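Local coordinates for serine-rich secreted cell wall anchored (LPXTG-motif ) protein (PDB 5NXK) that probably serves as a cell-wall-anchored adhesin that helps the gut bacterium Lactobacillus reuteri attach to its host, through a beta-solenoid binding region, at residues A[42-47]-A[75-80]; A[101-106]-A[125-130]; A[111-116]-A[163-168]; A[131-136]-A[178-183]; A[169-174]-A[207-212]. All blocks are in the same frame, centred on the assembly; numbering follows the deposited sequence.

Interaction 1: residues A[42-47]-A[75-80]; sequences NITIIG and TIENAT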
# COMPACT_ATOMS: atom_id res chain seq x y z
N ASN A 42 15.05 -0.65 13.35
CA ASN A 42 14.08 -1.71 13.47
C ASN A 42 13.05 -1.28 14.52
O ASN A 42 13.32 -1.34 15.71
CB ASN A 42 14.77 -3.01 13.86
CG ASN A 42 13.80 -4.14 14.13
OD1 ASN A 42 12.75 -4.24 13.51
ND2 ASN A 42 14.16 -5.00 15.08
N ILE A 43 11.87 -0.87 14.07
CA ILE A 43 10.91 -0.22 14.96
C ILE A 43 9.56 -0.92 14.96
O ILE A 43 9.00 -1.20 13.90
CB ILE A 43 10.67 1.26 14.56
CG1 ILE A 43 11.98 2.05 14.59
CG2 ILE A 43 9.62 1.89 15.46
CD1 ILE A 43 11.87 3.44 13.95
N THR A 44 9.06 -1.20 16.15
CA THR A 44 7.73 -1.77 16.31
C THR A 44 6.87 -0.89 17.18
O THR A 44 7.22 -0.61 18.33
CB THR A 44 7.80 -3.18 16.92
OG1 THR A 44 8.59 -4.02 16.08
CG2 THR A 44 6.39 -3.77 17.06
N ILE A 45 5.74 -0.45 16.64
CA ILE A 45 4.78 0.28 17.43
C ILE A 45 3.65 -0.64 17.84
O ILE A 45 2.91 -1.14 17.00
CB ILE A 45 4.17 1.47 16.67
CG1 ILE A 45 5.26 2.45 16.24
CG2 ILE A 45 3.11 2.16 17.53
CD1 ILE A 45 4.71 3.70 15.56
N ILE A 46 3.54 -0.87 19.14
CA ILE A 46 2.46 -1.67 19.69
C ILE A 46 1.28 -0.76 20.02
O ILE A 46 1.35 0.06 20.94
CB ILE A 46 2.89 -2.44 20.95
CG1 ILE A 46 4.02 -3.41 20.61
CG2 ILE A 46 1.71 -3.18 21.55
CD1 ILE A 46 4.66 -4.07 21.83
N GLY A 47 0.19 -0.90 19.27
CA GLY A 47 -0.89 0.06 19.35
C GLY A 47 -1.79 -0.07 20.56
O GLY A 47 -2.35 0.92 21.04
N THR A 75 7.21 -1.52 11.93
CA THR A 75 6.02 -2.33 12.14
C THR A 75 5.01 -1.59 13.03
O THR A 75 5.39 -1.05 14.07
CB THR A 75 6.40 -3.69 12.75
OG1 THR A 75 7.22 -4.41 11.81
CG2 THR A 75 5.20 -4.53 13.05
N ILE A 76 3.75 -1.54 12.62
CA ILE A 76 2.68 -1.02 13.47
C ILE A 76 1.64 -2.12 13.69
O ILE A 76 1.18 -2.74 12.71
CB ILE A 76 2.01 0.22 12.85
CG1 ILE A 76 3.07 1.30 12.57
CG2 ILE A 76 0.92 0.74 13.77
CD1 ILE A 76 2.51 2.59 11.99
N GLU A 77 1.33 -2.42 14.94
CA GLU A 77 0.39 -3.50 15.27
C GLU A 77 -0.78 -2.97 16.06
O GLU A 77 -0.61 -2.10 16.93
CB GLU A 77 1.06 -4.59 16.10
CG GLU A 77 2.44 -5.00 15.68
CD GLU A 77 2.95 -6.18 16.51
OE1 GLU A 77 3.92 -6.85 16.09
OE2 GLU A 77 2.38 -6.42 17.60
N ASN A 78 -1.97 -3.49 15.76
CA ASN A 78 -3.16 -3.31 16.60
C ASN A 78 -3.43 -1.84 16.85
O ASN A 78 -3.47 -1.38 17.99
CB ASN A 78 -2.99 -4.07 17.91
CG ASN A 78 -4.28 -4.13 18.72
OD1 ASN A 78 -5.38 -3.93 18.18
ND2 ASN A 78 -4.16 -4.41 20.01
N ALA A 79 -3.59 -1.10 15.77
CA ALA A 79 -3.82 0.33 15.87
C ALA A 79 -4.73 0.82 14.75
O ALA A 79 -4.92 0.16 13.72
CB ALA A 79 -2.50 1.08 15.84
N THR A 80 -5.30 1.99 14.97
CA THR A 80 -6.05 2.66 13.93
C THR A 80 -5.23 3.84 13.46
O THR A 80 -4.73 4.62 14.28
CB THR A 80 -7.42 3.11 14.44
OG1 THR A 80 -8.13 1.97 14.91
CG2 THR A 80 -8.21 3.78 13.32
O HOH W 1 9.75 -3.76 12.37
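The tight part of this contact is the backbone ladder between strand 42-46 and the end of strand 71-77. Thr75 N gives its hydrogen to Ile43 O, Thr75 O takes one from Ile45 N at 2.7 Å, and Ile45 O receives Glu77 N; all three donors lie nearly along the C=O axes. On the buried side Ile45 and Ile76 stand side by side and point the same way, each with CG1 anti to the carbonyl carbon (chi1 -59° and -56°) and extended beyond it, and Ile45 CD1 comes to 4.2 Å from Ile76 CG1. Such stacking of like residues in register, one coil upon the next, is the hallmark of a parallel beta-solenoid, consistent with a putative pectate lyase-like adhesive domain; Leu24 and Tyr102 carry the stack on to the neighbouring coils. The opposite face is looser. Thr44 and Thr75 line up in the same rotamer, Thr44 OG1 4.0 Å from Thr75 CB, and the extended Glu77 side chain crosses Thr44 obliquely, bringing OE1 to 4.1 Å from Thr44 CG2. A water lies 3.1 Å from Ile43 O, to which it probably donates, and 2.7 Å from Thr75 OG1. Where segment 75-80 turns its corner at Asn78, the ladder bends: Gly47 N reaches Glu77 O at only 140°, and Gly47 CA, lacking a side chain, fits against Asn78 O and Ala79 CB.

Interaction 2: residues A[101-106]-A[125-130]; sequences TYKDVT and NLVGNT
Backbone hydrogen bonds run first: Tyr102 N to Asn125 O and Val127 N to Tyr102 O, both 2.8 Å and nearly along the C=O axes. Asp104 N then meets Val127 O from above the carbonyl plane, and this oxygen takes a second hydrogen from Thr130 OG1 at 2.7 Å. Side-chain bonds hold the corner that follows. Asp104 OD1, with CG beside its own backbone N, accepts Asn129 N at 2.9 Å nearly along the C-O axis, while Thr130 OG1 receives a weak bond from Val105 N. Two successive coils of the beta-solenoid thus turn together from one parallel sheet into the next, and Gly128 makes its turn at positive phi, which favours glycine, with CA 3.6 Å from Asp104 OD1. Outside, Asn125 ND2 gives a weak bond to Thr101 OG1 at 3.3 Å, and Asn125 OD1 is held by Asn170 of the following coil. Apolar contacts divide between the two faces: Thr101 CG2 touches Val127 CG2 at 3.7 Å, and Lys103 CB and CG lie across Val127 before the extended chain leads away, whereas in the interior Leu126 CD2 sits against Tyr102 CB at 4.0 Å.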
# COMPACT_ATOMS: atom_id res chain seq x y z
N THR A 101 5.24 -2.66 7.82
CA THR A 101 4.36 -3.77 8.10
C THR A 101 3.19 -3.30 8.95
O THR A 101 3.39 -2.71 10.01
CB THR A 101 5.11 -4.90 8.83
OG1 THR A 101 6.13 -5.39 7.98
CG2 THR A 101 4.16 -6.05 9.20
N TYR A 102 1.98 -3.52 8.45
CA TYR A 102 0.76 -3.26 9.21
C TYR A 102 0.19 -4.59 9.66
O TYR A 102 -0.14 -5.43 8.84
CB TYR A 102 -0.30 -2.53 8.37
CG TYR A 102 -0.10 -1.05 8.14
CD1 TYR A 102 0.96 -0.35 8.71
CD2 TYR A 102 -1.00 -0.34 7.35
CE1 TYR A 102 1.11 1.02 8.50
CE2 TYR A 102 -0.86 1.01 7.12
CZ TYR A 102 0.20 1.69 7.70
OH TYR A 102 0.32 3.03 7.46
N LYS A 103 0.08 -4.79 10.97
CA LYS A 103 -0.51 -6.01 11.47
C LYS A 103 -1.73 -5.70 12.34
O LYS A 103 -1.63 -4.93 13.30
CB LYS A 103 0.52 -6.82 12.24
CG LYS A 103 -0.06 -8.06 12.91
CD LYS A 103 1.03 -8.83 13.67
CE LYS A 103 0.49 -10.11 14.32
NZ LYS A 103 1.62 -10.99 14.78
N ASP A 104 -2.89 -6.26 11.99
CA ASP A 104 -4.14 -5.96 12.70
C ASP A 104 -4.36 -4.45 12.78
O ASP A 104 -4.71 -3.91 13.82
CB ASP A 104 -4.13 -6.60 14.09
CG ASP A 104 -4.07 -8.12 14.02
OD1 ASP A 104 -4.75 -8.70 13.15
OD2 ASP A 104 -3.35 -8.74 14.82
N VAL A 105 -4.20 -3.80 11.65
CA VAL A 105 -4.34 -2.36 11.57
C VAL A 105 -5.64 -2.00 10.86
O VAL A 105 -6.07 -2.69 9.93
CB VAL A 105 -3.14 -1.74 10.83
CG1 VAL A 105 -3.47 -0.36 10.27
CG2 VAL A 105 -1.92 -1.69 11.76
N THR A 106 -6.29 -0.93 11.32
CA THR A 106 -7.38 -0.31 10.60
C THR A 106 -6.91 1.08 10.18
O THR A 106 -6.41 1.81 11.01
CB THR A 106 -8.66 -0.24 11.47
OG1 THR A 106 -9.01 -1.57 11.88
CG2 THR A 106 -9.82 0.37 10.71
N ASN A 125 3.98 -4.73 3.99
CA ASN A 125 3.43 -6.02 4.36
C ASN A 125 2.12 -5.80 5.12
O ASN A 125 2.04 -4.93 5.99
CB ASN A 125 4.42 -6.82 5.21
CG ASN A 125 5.70 -7.13 4.46
OD1 ASN A 125 5.66 -7.67 3.36
ND2 ASN A 125 6.83 -6.77 5.04
N LEU A 126 1.10 -6.57 4.77
CA LEU A 126 -0.20 -6.45 5.39
C LEU A 126 -0.51 -7.77 6.07
O LEU A 126 -0.62 -8.81 5.41
CB LEU A 126 -1.28 -6.08 4.35
CG LEU A 126 -1.02 -4.77 3.60
CD1 LEU A 126 -2.09 -4.53 2.54
CD2 LEU A 126 -0.93 -3.59 4.58
N VAL A 127 -0.66 -7.74 7.39
CA VAL A 127 -0.66 -8.97 8.19
C VAL A 127 -1.91 -9.04 9.09
O VAL A 127 -2.45 -8.00 9.49
CB VAL A 127 0.63 -9.06 9.07
CG1 VAL A 127 0.72 -10.41 9.77
CG2 VAL A 127 1.89 -8.83 8.23
N GLY A 128 -2.35 -10.25 9.38
CA GLY A 128 -3.52 -10.48 10.22
C GLY A 128 -4.78 -9.88 9.62
O GLY A 128 -4.97 -9.89 8.40
N ASN A 129 -5.65 -9.36 10.49
CA ASN A 129 -6.91 -8.80 10.04
C ASN A 129 -6.78 -7.31 9.84
O ASN A 129 -6.93 -6.53 10.78
CB ASN A 129 -8.03 -9.14 11.03
CG ASN A 129 -8.26 -10.63 11.13
OD1 ASN A 129 -8.28 -11.33 10.12
ND2 ASN A 129 -8.42 -11.13 12.34
N THR A 130 -6.45 -6.92 8.62
CA THR A 130 -6.12 -5.52 8.36
C THR A 130 -7.10 -4.93 7.34
O THR A 130 -7.38 -5.53 6.29
CB THR A 130 -4.65 -5.38 7.86
OG1 THR A 130 -3.75 -5.68 8.94
CG2 THR A 130 -4.35 -3.97 7.35

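Interaction 3: residues A[111-116]-A[163-168]; sequences TLVWSK and LYVSNA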
# COMPACT_ATOMS: atom_id res chain seq x y z
N THR A 111 -4.71 8.94 0.36
CA THR A 111 -3.58 8.05 0.10
C THR A 111 -3.04 7.60 1.45
O THR A 111 -2.67 8.44 2.26
CB THR A 111 -2.51 8.74 -0.72
OG1 THR A 111 -3.08 9.11 -1.98
CG2 THR A 111 -1.29 7.82 -0.93
N LEU A 112 -3.01 6.29 1.71
CA LEU A 112 -2.68 5.80 3.06
C LEU A 112 -1.19 5.53 3.27
O LEU A 112 -0.69 5.64 4.40
CB LEU A 112 -3.46 4.53 3.41
CG LEU A 112 -4.99 4.56 3.57
CD1 LEU A 112 -5.72 5.11 2.36
CD2 LEU A 112 -5.47 3.15 3.87
N VAL A 113 -0.51 5.15 2.20
CA VAL A 113 0.94 4.89 2.25
C VAL A 113 1.54 5.37 0.94
O VAL A 113 0.96 5.13 -0.12
CB VAL A 113 1.29 3.39 2.44
CG1 VAL A 113 2.82 3.20 2.49
CG2 VAL A 113 0.65 2.86 3.71
N TRP A 114 2.67 6.06 1.01
CA TRP A 114 3.27 6.59 -0.20
C TRP A 114 4.78 6.29 -0.17
O TRP A 114 5.33 6.10 0.90
CB TRP A 114 2.99 8.10 -0.32
CG TRP A 114 3.47 8.77 -1.57
CD1 TRP A 114 2.74 9.01 -2.71
CD2 TRP A 114 4.77 9.33 -1.81
NE1 TRP A 114 3.52 9.65 -3.65
CE2 TRP A 114 4.77 9.87 -3.12
CE3 TRP A 114 5.94 9.41 -1.05
CZ2 TRP A 114 5.89 10.48 -3.67
CZ3 TRP A 114 7.05 10.03 -1.60
CH2 TRP A 114 7.02 10.55 -2.90
N SER A 115 5.42 6.25 -1.32
CA SER A 115 6.85 5.94 -1.38
C SER A 115 7.54 6.61 -2.54
O SER A 115 6.90 6.97 -3.53
CB SER A 115 7.04 4.42 -1.47
OG SER A 115 6.62 3.95 -2.74
N LYS A 116 8.85 6.79 -2.40
CA LYS A 116 9.70 7.17 -3.52
C LYS A 116 9.78 5.99 -4.49
O LYS A 116 9.94 4.85 -4.06
CB LYS A 116 11.11 7.53 -3.04
CG LYS A 116 11.31 8.98 -2.60
CD LYS A 116 12.70 9.13 -1.96
CE LYS A 116 12.97 10.55 -1.49
NZ LYS A 116 12.36 11.57 -2.36
N LEU A 163 -2.84 3.49 -2.33
CA LEU A 163 -1.53 2.97 -1.91
C LEU A 163 -0.54 3.16 -3.05
O LEU A 163 -0.74 2.64 -4.15
CB LEU A 163 -1.62 1.49 -1.53
CG LEU A 163 -2.47 1.10 -0.32
CD1 LEU A 163 -2.62 -0.42 -0.23
CD2 LEU A 163 -1.88 1.64 0.99
N TYR A 164 0.54 3.90 -2.79
CA TYR A 164 1.55 4.15 -3.82
C TYR A 164 2.87 3.61 -3.29
O TYR A 164 3.70 4.36 -2.76
CB TYR A 164 1.62 5.64 -4.14
CG TYR A 164 2.40 6.03 -5.37
CD1 TYR A 164 1.90 5.74 -6.64
CD2 TYR A 164 3.60 6.74 -5.27
CE1 TYR A 164 2.59 6.11 -7.78
CE2 TYR A 164 4.30 7.13 -6.41
CZ TYR A 164 3.79 6.81 -7.66
OH TYR A 164 4.45 7.18 -8.81
N VAL A 165 3.04 2.31 -3.45
CA VAL A 165 4.15 1.58 -2.86
C VAL A 165 4.96 1.02 -4.01
O VAL A 165 4.46 0.23 -4.81
CB VAL A 165 3.66 0.43 -1.95
CG1 VAL A 165 4.85 -0.38 -1.42
CG2 VAL A 165 2.79 0.97 -0.82
N SER A 166 6.22 1.43 -4.10
CA SER A 166 6.95 1.21 -5.34
C SER A 166 7.10 -0.26 -5.73
O SER A 166 6.85 -0.63 -6.88
CB SER A 166 8.33 1.86 -5.25
OG SER A 166 8.97 1.82 -6.51
N ASN A 167 7.51 -1.11 -4.79
CA ASN A 167 8.00 -2.44 -5.18
C ASN A 167 7.21 -3.65 -4.75
O ASN A 167 7.13 -4.63 -5.49
CB ASN A 167 9.44 -2.62 -4.70
CG ASN A 167 10.33 -1.52 -5.20
OD1 ASN A 167 10.73 -0.65 -4.43
ND2 ASN A 167 10.63 -1.53 -6.50
N ALA A 168 6.68 -3.64 -3.53
CA ALA A 168 5.95 -4.83 -3.10
C ALA A 168 4.85 -4.56 -2.10
O ALA A 168 5.03 -3.80 -1.15
CB ALA A 168 6.92 -5.85 -2.53
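Two consecutive coils of the beta-solenoid meet here along its five-stranded parallel sheet, strand 113-115 against the short, weakly bonded strand 163-164 at the sheet's edge. Tyr164 N points almost straight at Val113 O, 3.0 Å away and in the carbonyl plane. Trp114 and Tyr164 follow on one face, both with CG anti to the backbone N, so the two rings lean the same way. Their planes are 25° apart but slid past each other, with little overlap: Tyr164 CD2 lies over one face of the indole, 3.3 Å from Trp114 NE1. Phe150 and Tyr87 complete the aromatic cluster, each edge-to-face with Trp114. The other face is aliphatic and belongs to the solenoid interior. Leu163 CD2 rests against CB and CG2 of Val113, 3.9 Å from each, and Val113 CG1 reaches Val165 CG2. Beyond the rings the Ser115 hydroxyl links the two segments. Its OG, in the crowded position between N and the carbonyl carbon (chi1 70°), donates to a lone pair of Tyr164 O at 2.9 Å and accepts a weak, bent bond from Ser166 N. Ser166 OG turns to Leu191 O of the next coil.

Interaction 4: residues A[131-136]-A[178-183]; sequences TLNSVK and VLNNSA
Four backbone hydrogen bonds, each 2.9 Å, zip strand 129-134 to strand 176-181: Leu132 N to Val178 O, Asn180 N to Leu132 O, Ser134 N to Asn180 O and, past the strand end, Ser182 N to Ser134 O. All four donors lie nearly along the C=O axes. Among side-chain bonds the leading one joins Asn133 and Asn180, which stand alongside with CG beside the backbone N and amide planes 27° apart. Asn180 ND2 keeps Asn133 OD1 in its own amide plane but reaches it from above the carbonyl plane, at 2.9 Å; Asn133 ND2 is tied to Ala107 O of the preceding coil. This side-chain amide pairing between adjacent coils of the beta-solenoid resembles one rung of the asparagine ladders of parallel beta-helices. Asn181 OD1 accepts Ala183 N in an Asx turn, and its ND2 goes to Asp187 and Thr184. Lys136 bends at chi4 to give Ser182 O a weak bond. Two waters touch Ser182 OG; one accepts from Lys136 N, the other donates weakly to Ser134 O. Packing contacts are fewer. Inside, Leu132 CB meets Leu179 CG at 4.2 Å, and both leucines also touch Leu163; on the outer face Thr131 CG2 lies 3.7 Å from Asn180 ND2. At the turn Ala183 CB presses on Ser134 OG at 3.4 Å, that hydroxyl being bonded to Gly110 O and Thr184 OG1.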
# COMPACT_ATOMS: atom_id res chain seq x y z
N THR A 131 -7.62 -3.77 7.69
CA THR A 131 -8.60 -3.09 6.87
C THR A 131 -8.12 -1.68 6.56
O THR A 131 -7.82 -0.90 7.47
CB THR A 131 -9.98 -3.03 7.56
OG1 THR A 131 -10.40 -4.37 7.86
CG2 THR A 131 -11.01 -2.38 6.65
N LEU A 132 -8.04 -1.38 5.28
CA LEU A 132 -7.57 -0.10 4.81
C LEU A 132 -8.71 0.66 4.14
O LEU A 132 -9.39 0.11 3.28
CB LEU A 132 -6.41 -0.31 3.83
CG LEU A 132 -5.28 -1.23 4.34
CD1 LEU A 132 -4.25 -1.42 3.26
CD2 LEU A 132 -4.62 -0.65 5.59
N ASN A 133 -8.91 1.92 4.52
CA ASN A 133 -10.03 2.69 3.98
C ASN A 133 -9.57 3.96 3.29
O ASN A 133 -9.02 4.86 3.92
CB ASN A 133 -11.03 3.02 5.10
CG ASN A 133 -11.58 1.78 5.77
OD1 ASN A 133 -12.52 1.14 5.27
ND2 ASN A 133 -10.97 1.39 6.89
N SER A 134 -9.75 4.03 1.98
CA SER A 134 -9.47 5.26 1.25
C SER A 134 -10.76 6.08 1.21
O SER A 134 -11.71 5.72 0.54
CB SER A 134 -8.95 4.96 -0.15
OG SER A 134 -8.68 6.16 -0.85
N VAL A 135 -10.76 7.19 1.95
CA VAL A 135 -11.94 8.02 2.16
C VAL A 135 -11.65 9.49 1.88
O VAL A 135 -10.50 9.93 1.91
CB VAL A 135 -12.46 7.89 3.61
CG1 VAL A 135 -12.92 6.48 3.89
CG2 VAL A 135 -11.37 8.31 4.59
N LYS A 136 -12.71 10.26 1.62
CA LYS A 136 -12.56 11.68 1.30
C LYS A 136 -12.48 12.50 2.57
O LYS A 136 -11.98 13.63 2.59
CB LYS A 136 -13.73 12.17 0.44
CG LYS A 136 -13.71 11.66 -0.98
CD LYS A 136 -14.78 12.35 -1.81
CE LYS A 136 -14.55 12.10 -3.30
NZ LYS A 136 -15.02 10.74 -3.68
N VAL A 178 -8.73 -6.30 3.81
CA VAL A 178 -9.84 -5.67 3.13
C VAL A 178 -9.43 -4.25 2.76
O VAL A 178 -8.83 -3.56 3.57
CB VAL A 178 -11.10 -5.64 4.03
CG1 VAL A 178 -12.22 -4.87 3.35
CG2 VAL A 178 -11.57 -7.06 4.37
N LEU A 179 -9.70 -3.83 1.53
CA LEU A 179 -9.47 -2.43 1.19
C LEU A 179 -10.76 -1.86 0.63
O LEU A 179 -11.28 -2.34 -0.38
CB LEU A 179 -8.32 -2.29 0.19
CG LEU A 179 -7.80 -0.88 -0.12
CD1 LEU A 179 -6.36 -0.98 -0.66
CD2 LEU A 179 -8.69 -0.09 -1.08
N ASN A 180 -11.26 -0.83 1.30
CA ASN A 180 -12.49 -0.14 0.94
C ASN A 180 -12.14 1.20 0.33
O ASN A 180 -11.45 1.99 0.94
CB ASN A 180 -13.37 0.05 2.17
CG ASN A 180 -13.74 -1.27 2.83
OD1 ASN A 180 -14.22 -2.19 2.16
ND2 ASN A 180 -13.47 -1.39 4.13
N ASN A 181 -12.58 1.45 -0.90
CA ASN A 181 -12.17 2.68 -1.55
C ASN A 181 -13.38 3.49 -2.00
O ASN A 181 -14.16 3.06 -2.84
CB ASN A 181 -11.25 2.37 -2.75
CG ASN A 181 -10.49 3.60 -3.24
OD1 ASN A 181 -10.84 4.73 -2.94
ND2 ASN A 181 -9.43 3.36 -4.01
N SER A 182 -13.52 4.67 -1.41
CA SER A 182 -14.56 5.59 -1.83
C SER A 182 -13.95 6.96 -2.11
O SER A 182 -14.63 7.98 -2.01
CB SER A 182 -15.66 5.69 -0.76
OG SER A 182 -15.11 6.07 0.49
N ALA A 183 -12.67 6.99 -2.47
CA ALA A 183 -11.95 8.25 -2.55
C ALA A 183 -10.98 8.36 -3.73
O ALA A 183 -10.76 9.46 -4.25
CB ALA A 183 -11.17 8.48 -1.26
O HOH W 2 -14.32 3.85 1.67
O HOH W 3 -15.27 8.66 1.35

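Interaction 5: residues A[169-174]-A[207-212]; sequences INIAEN and NNASLT
At stacked corners of two successive beta-solenoid coils, the side-chain amides of Asn174 and Asn208 lie alongside each other, pointing the same way with planes only 15° apart; Asn174 OD1 comes to 3.5 Å from Asn208 CB, so it is carbon that meets the oxygen. The carboxylate of Glu173 is turned nearly at right angles, 83°, to the amide of Asn207, its OE1 coming no nearer than 4.2 Å to Asn207 CB. A water lies 3.1 Å from both Glu173 OE1 and Asn208 OD1 and probably links them. Each segment turns here from one parallel sheet toward the next. Asn174 and Asn208 both take a left-handed backbone conformation, which makes the two bends alike. The corners are tied by a single hydrogen bond: Asn174 N gives its hydrogen to Asn207 O at 3.0 Å, nearly along the C=O axis. Glu173 CA rests on the same oxygen, and Glu173 CB lies 3.3 Å from it. Towards the interior the contact becomes apolar. Ile171, with CG2 anti to the backbone N, sets that methyl 3.8 Å from Ala209 CB, while its CG1 faces Leu211 CD1; Val177 packs against both Ile171 and Leu211. Ala209 CB sits between the bends, 3.2 Å from Ala172 O.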
# COMPACT_ATOMS: atom_id res chain seq x y z
N ILE A 169 3.69 -5.15 -2.33
CA ILE A 169 2.67 -5.22 -1.29
C ILE A 169 2.38 -6.71 -1.06
O ILE A 169 1.95 -7.42 -1.98
CB ILE A 169 1.39 -4.46 -1.67
CG1 ILE A 169 1.70 -2.97 -1.87
CG2 ILE A 169 0.32 -4.61 -0.61
CD1 ILE A 169 0.51 -2.21 -2.39
N ASN A 170 2.65 -7.18 0.14
CA ASN A 170 2.51 -8.60 0.44
C ASN A 170 1.39 -8.80 1.44
O ASN A 170 1.47 -8.30 2.55
CB ASN A 170 3.81 -9.18 1.01
CG ASN A 170 4.99 -8.99 0.08
OD1 ASN A 170 4.94 -9.35 -1.10
ND2 ASN A 170 6.08 -8.42 0.62
N ILE A 171 0.38 -9.58 1.08
CA ILE A 171 -0.65 -9.98 2.03
C ILE A 171 -0.15 -11.27 2.66
O ILE A 171 0.03 -12.28 1.98
CB ILE A 171 -2.04 -10.18 1.38
CG1 ILE A 171 -2.69 -8.84 1.02
CG2 ILE A 171 -2.99 -10.87 2.35
CD1 ILE A 171 -1.97 -8.02 -0.03
N ALA A 172 0.12 -11.23 3.96
CA ALA A 172 0.78 -12.35 4.61
C ALA A 172 -0.07 -13.60 4.59
O ALA A 172 -1.29 -13.51 4.50
CB ALA A 172 1.13 -11.99 6.04
N GLU A 173 0.57 -14.76 4.69
CA GLU A 173 -0.18 -15.99 4.87
C GLU A 173 -1.14 -15.86 6.06
O GLU A 173 -0.82 -15.22 7.05
CB GLU A 173 0.74 -17.20 5.02
CG GLU A 173 1.64 -17.22 6.22
CD GLU A 173 2.31 -18.58 6.38
OE1 GLU A 173 1.79 -19.56 5.81
OE2 GLU A 173 3.37 -18.65 7.04
N ASN A 174 -2.34 -16.42 5.89
CA ASN A 174 -3.41 -16.41 6.88
C ASN A 174 -4.02 -15.04 7.14
O ASN A 174 -4.93 -14.92 7.95
CB ASN A 174 -2.92 -16.99 8.21
CG ASN A 174 -2.40 -18.39 8.04
OD1 ASN A 174 -3.02 -19.20 7.37
ND2 ASN A 174 -1.23 -18.66 8.60
N ASN A 207 -0.30 -17.96 1.37
CA ASN A 207 -1.09 -19.16 1.63
C ASN A 207 -2.23 -18.91 2.58
O ASN A 207 -2.04 -18.31 3.62
CB ASN A 207 -0.24 -20.28 2.23
CG ASN A 207 0.66 -20.93 1.23
OD1 ASN A 207 0.96 -20.36 0.18
ND2 ASN A 207 1.05 -22.17 1.51
N ASN A 208 -3.42 -19.40 2.22
CA ASN A 208 -4.60 -19.33 3.08
C ASN A 208 -4.98 -17.92 3.49
O ASN A 208 -5.69 -17.73 4.48
CB ASN A 208 -4.40 -20.17 4.34
CG ASN A 208 -4.15 -21.62 4.03
OD1 ASN A 208 -3.03 -22.12 4.19
ND2 ASN A 208 -5.19 -22.32 3.58
N ALA A 209 -4.51 -16.93 2.74
CA ALA A 209 -4.87 -15.54 3.04
C ALA A 209 -6.08 -15.11 2.22
O ALA A 209 -6.44 -15.77 1.25
CB ALA A 209 -3.71 -14.61 2.76
N SER A 210 -6.69 -14.00 2.61
CA SER A 210 -7.77 -13.44 1.82
C SER A 210 -7.48 -11.97 1.54
O SER A 210 -6.95 -11.23 2.39
CB SER A 210 -9.13 -13.65 2.51
OG SER A 210 -9.48 -12.57 3.36
N LEU A 211 -7.80 -11.56 0.32
CA LEU A 211 -7.69 -10.18 -0.10
C LEU A 211 -9.01 -9.79 -0.72
O LEU A 211 -9.44 -10.41 -1.69
CB LEU A 211 -6.54 -9.98 -1.09
CG LEU A 211 -6.51 -8.59 -1.73
CD1 LEU A 211 -6.32 -7.52 -0.66
CD2 LEU A 211 -5.40 -8.48 -2.77
N THR A 212 -9.66 -8.78 -0.16
CA THR A 212 -10.94 -8.32 -0.66
C THR A 212 -10.87 -6.83 -1.00
O THR A 212 -10.59 -6.00 -0.13
CB THR A 212 -12.06 -8.58 0.36
OG1 THR A 212 -12.10 -9.98 0.69
CG2 THR A 212 -13.40 -8.17 -0.20
O HOH W 4 -0.81 -21.30 6.13

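From the N terminus, interaction 1 closes first, pairing 42-47 with 75-80 one coil later, before interaction 2 opens. Segment 75-80 probably hydrogen-bonds to 101-106, Ile76 N to Thr101 O and Asn78 N to Lys103 O. Interaction 2 closes at 125-130 and crosses interaction 3, whose 111-116 lies inside that loop but pairs at 163-168. Interaction 4 spans 163-168, crossing interaction 3 and also interaction 5; the latter opens at 169-174, after interaction 3 has closed, and closes at 207-212. None nests within another. Interactions 1, 2 and 5 join coils near one corner, interaction 3 ties the five-stranded sheet and interaction 4 the ten-stranded one; Leu112, Leu132, Leu163 and Leu179 connect the last two inside.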